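Local coordinates for putative cell adhesion protein (Bacteroides eggerthii, PDB 4GPV) that probably serves as a fimbrial subunit of the FimA-like family, a building block of the pili through which Bacteroides cells would adhere, at residues 300-305 with 330-335. Residues are numbered along the deposited sequence; the frame is centred on the assembly and turned at random.
Sequences TVTVTL and EVTVTA
The carbonyl oxygen of E330 accepts the N-H of T304, N to O 2.8 Å and almost straight at 176°, and a longer, less certain bond from a water that is also hydrogen-bonded to T304 OG1. This is one half of a hydrogen-bonded pair in an antiparallel sheet, where strand 329-343 runs beside strand 297-306 in the transthyretin-like C-terminal domain. Three such pairs, T304 with E330, T302 with T332 and T300 with T334, each exchange two N-H...O bonds, and between them the non-hydrogen-bonded pairs V303-V331 and V301-V333 bring their CA atoms to 4.7 Å. There the alpha hydrogens point at carbonyls, the closest being V331 CA to T302 O at 3.3 Å. Alternation of residue type sorts the two faces. Valines, whose beta-branching suits extended backbone, line the inner one: V301 CG1 crosses diagonally to V331 CG1 at 3.8 Å, while V301 CG2 lies alongside V333 CG2. I282 of strand 274-283 packs against all three; V301 and V303 are buried in the core between the sheets, V331 and V333 nearer its margin. On the other edge of 297-306, strand 146-169 runs parallel, bonding V301 and V303 to I163. The outer face carries E330 and threonines, which share valine's beta-branch but whose hydroxyls, like the carboxylate, can meet water. There the T302 and T332 side chains run alongside each other. In the conformer described, one of two, T332 OG1 sits between its backbone N and carbonyl carbon (chi1 74°), 3.6 Å from T302 CB, and provisionally shares a water with T302 OG1. More firmly, that water lies 2.8 Å from T302 OG1 and donates a hydrogen bond to T300 O.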
loop_
_atom_site.group_PDB
_atom_site.type_symbol
_atom_site.label_atom_id
_atom_site.label_comp_id
_atom_site.label_asym_id
_atom_site.label_seq_id
_atom_site.Cartn_x
_atom_site.Cartn_y
_atom_site.Cartn_z
ATOM N N THR A 300 -7.197 -9.370 -3.780
ATOM C CA THR A 300 -7.886 -9.497 -5.064
ATOM C C THR A 300 -9.384 -9.364 -4.777
ATOM O O THR A 300 -9.949 -10.126 -3.974
ATOM C CB THR A 300 -7.527 -10.783 -5.786
ATOM O OG1 THR A 300 -6.125 -10.791 -6.085
ATOM C CG2 THR A 300 -8.334 -10.948 -7.078
ATOM N N VAL A 301 -10.005 -8.339 -5.373
ATOM C CA VAL A 301 -11.421 -8.091 -5.173
ATOM C C VAL A 301 -12.136 -8.403 -6.462
ATOM O O VAL A 301 -11.836 -7.741 -7.452
ATOM C CB VAL A 301 -11.685 -6.627 -4.763
ATOM C CG1 VAL A 301 -13.190 -6.352 -4.604
ATOM C CG2 VAL A 301 -10.905 -6.237 -3.501
ATOM N N THR A 302 -13.052 -9.402 -6.456
ATOM C CA THR A 302 -13.880 -9.714 -7.642
ATOM C C THR A 302 -15.277 -9.210 -7.364
ATOM O O THR A 302 -15.891 -9.597 -6.375
ATOM C CB THR A 302 -13.856 -11.208 -7.975
ATOM O OG1 THR A 302 -12.512 -11.675 -7.944
ATOM C CG2 THR A 302 -14.512 -11.528 -9.329
ATOM N N VAL A 303 -15.779 -8.323 -8.229
ATOM C CA VAL A 303 -17.106 -7.724 -8.083
ATOM C C VAL A 303 -17.942 -8.223 -9.256
ATOM O O VAL A 303 -17.546 -7.997 -10.407
ATOM C CB VAL A 303 -16.986 -6.174 -8.090
ATOM C CG1 VAL A 303 -18.368 -5.513 -7.950
ATOM C CG2 VAL A 303 -16.039 -5.688 -6.988
ATOM N N THR A 304 -19.037 -8.956 -8.973
ATOM C CA THR A 304 -19.957 -9.448 -9.993
ATOM C C THR A 304 -21.187 -8.585 -9.858
ATOM O O THR A 304 -21.823 -8.590 -8.800
ATOM C CB THR A 304 -20.235 -10.958 -9.844
ATOM O OG1 THR A 304 -18.990 -11.646 -9.923
ATOM C CG2 THR A 304 -21.180 -11.504 -10.927
ATOM N N LEU A 305 -21.540 -7.886 -10.941
ATOM C CA LEU A 305 -22.713 -7.013 -10.981
ATOM C C LEU A 305 -23.820 -7.618 -11.815
ATOM O O LEU A 305 -23.524 -8.182 -12.855
ATOM C CB LEU A 305 -22.293 -5.688 -11.619
ATOM C CG LEU A 305 -21.149 -4.951 -10.941
ATOM C CD1 LEU A 305 -20.844 -3.685 -11.677
ATOM C CD2 LEU A 305 -21.480 -4.662 -9.466
ATOM N N GLU A 330 -22.240 -8.915 -5.923
ATOM C CA GLU A 330 -21.607 -10.090 -5.312
ATOM C C GLU A 330 -20.123 -9.786 -5.254
ATOM O O GLU A 330 -19.537 -9.459 -6.293
ATOM C CB GLU A 330 -21.876 -11.376 -6.112
ATOM C CG GLU A 330 -21.229 -12.616 -5.504
ATOM C CD GLU A 330 -20.714 -13.651 -6.488
ATOM O OE1 GLU A 330 -21.490 -14.087 -7.372
ATOM O OE2 GLU A 330 -19.540 -14.063 -6.340
ATOM N N VAL A 331 -19.516 -9.862 -4.055
ATOM C CA VAL A 331 -18.094 -9.525 -3.902
ATOM C C VAL A 331 -17.343 -10.628 -3.189
ATOM O O VAL A 331 -17.820 -11.148 -2.169
ATOM C CB VAL A 331 -17.851 -8.171 -3.142
ATOM C CG1 VAL A 331 -16.351 -7.823 -3.095
ATOM C CG2 VAL A 331 -18.624 -7.006 -3.762
ATOM N N THR A 332 -16.166 -10.998 -3.726
ATOM C CA THR A 332 -15.255 -11.931 -3.065
ATOM C C THR A 332 -13.963 -11.188 -2.848
ATOM O O THR A 332 -13.523 -10.441 -3.733
ATOM C CB THR A 332 -15.023 -13.266 -3.791
ATOM O OG1 THR A 332 -14.187 -13.062 -4.931
ATOM C CG2 THR A 332 -16.324 -14.022 -4.116
ATOM N N VAL A 333 -13.380 -11.337 -1.657
ATOM C CA VAL A 333 -12.092 -10.689 -1.346
ATOM C C VAL A 333 -11.165 -11.768 -0.868
ATOM O O VAL A 333 -11.502 -12.492 0.085
ATOM C CB VAL A 333 -12.148 -9.518 -0.331
ATOM C CG1 VAL A 333 -10.756 -8.885 -0.122
ATOM C CG2 VAL A 333 -13.155 -8.465 -0.751
ATOM N N THR A 334 -10.030 -11.907 -1.537
ATOM C CA THR A 334 -9.024 -12.858 -1.085
ATOM C C THR A 334 -7.745 -12.087 -0.806
ATOM O O THR A 334 -7.488 -11.044 -1.436
ATOM C CB THR A 334 -8.810 -14.034 -2.033
ATOM O OG1 THR A 334 -8.332 -13.556 -3.281
ATOM C CG2 THR A 334 -10.057 -14.925 -2.180
ATOM N N ALA A 335 -6.970 -12.572 0.159
ATOM C CA ALA A 335 -5.724 -11.931 0.539
ATOM C C ALA A 335 -4.600 -12.916 0.343
ATOM O O ALA A 335 -4.737 -14.067 0.736
ATOM C CB ALA A 335 -5.773 -11.484 1.985
HETATM O O HOH W 1 -11.597 -12.138 -5.392
HETATM O O HOH W 2 -17.841 -11.899 -7.381
#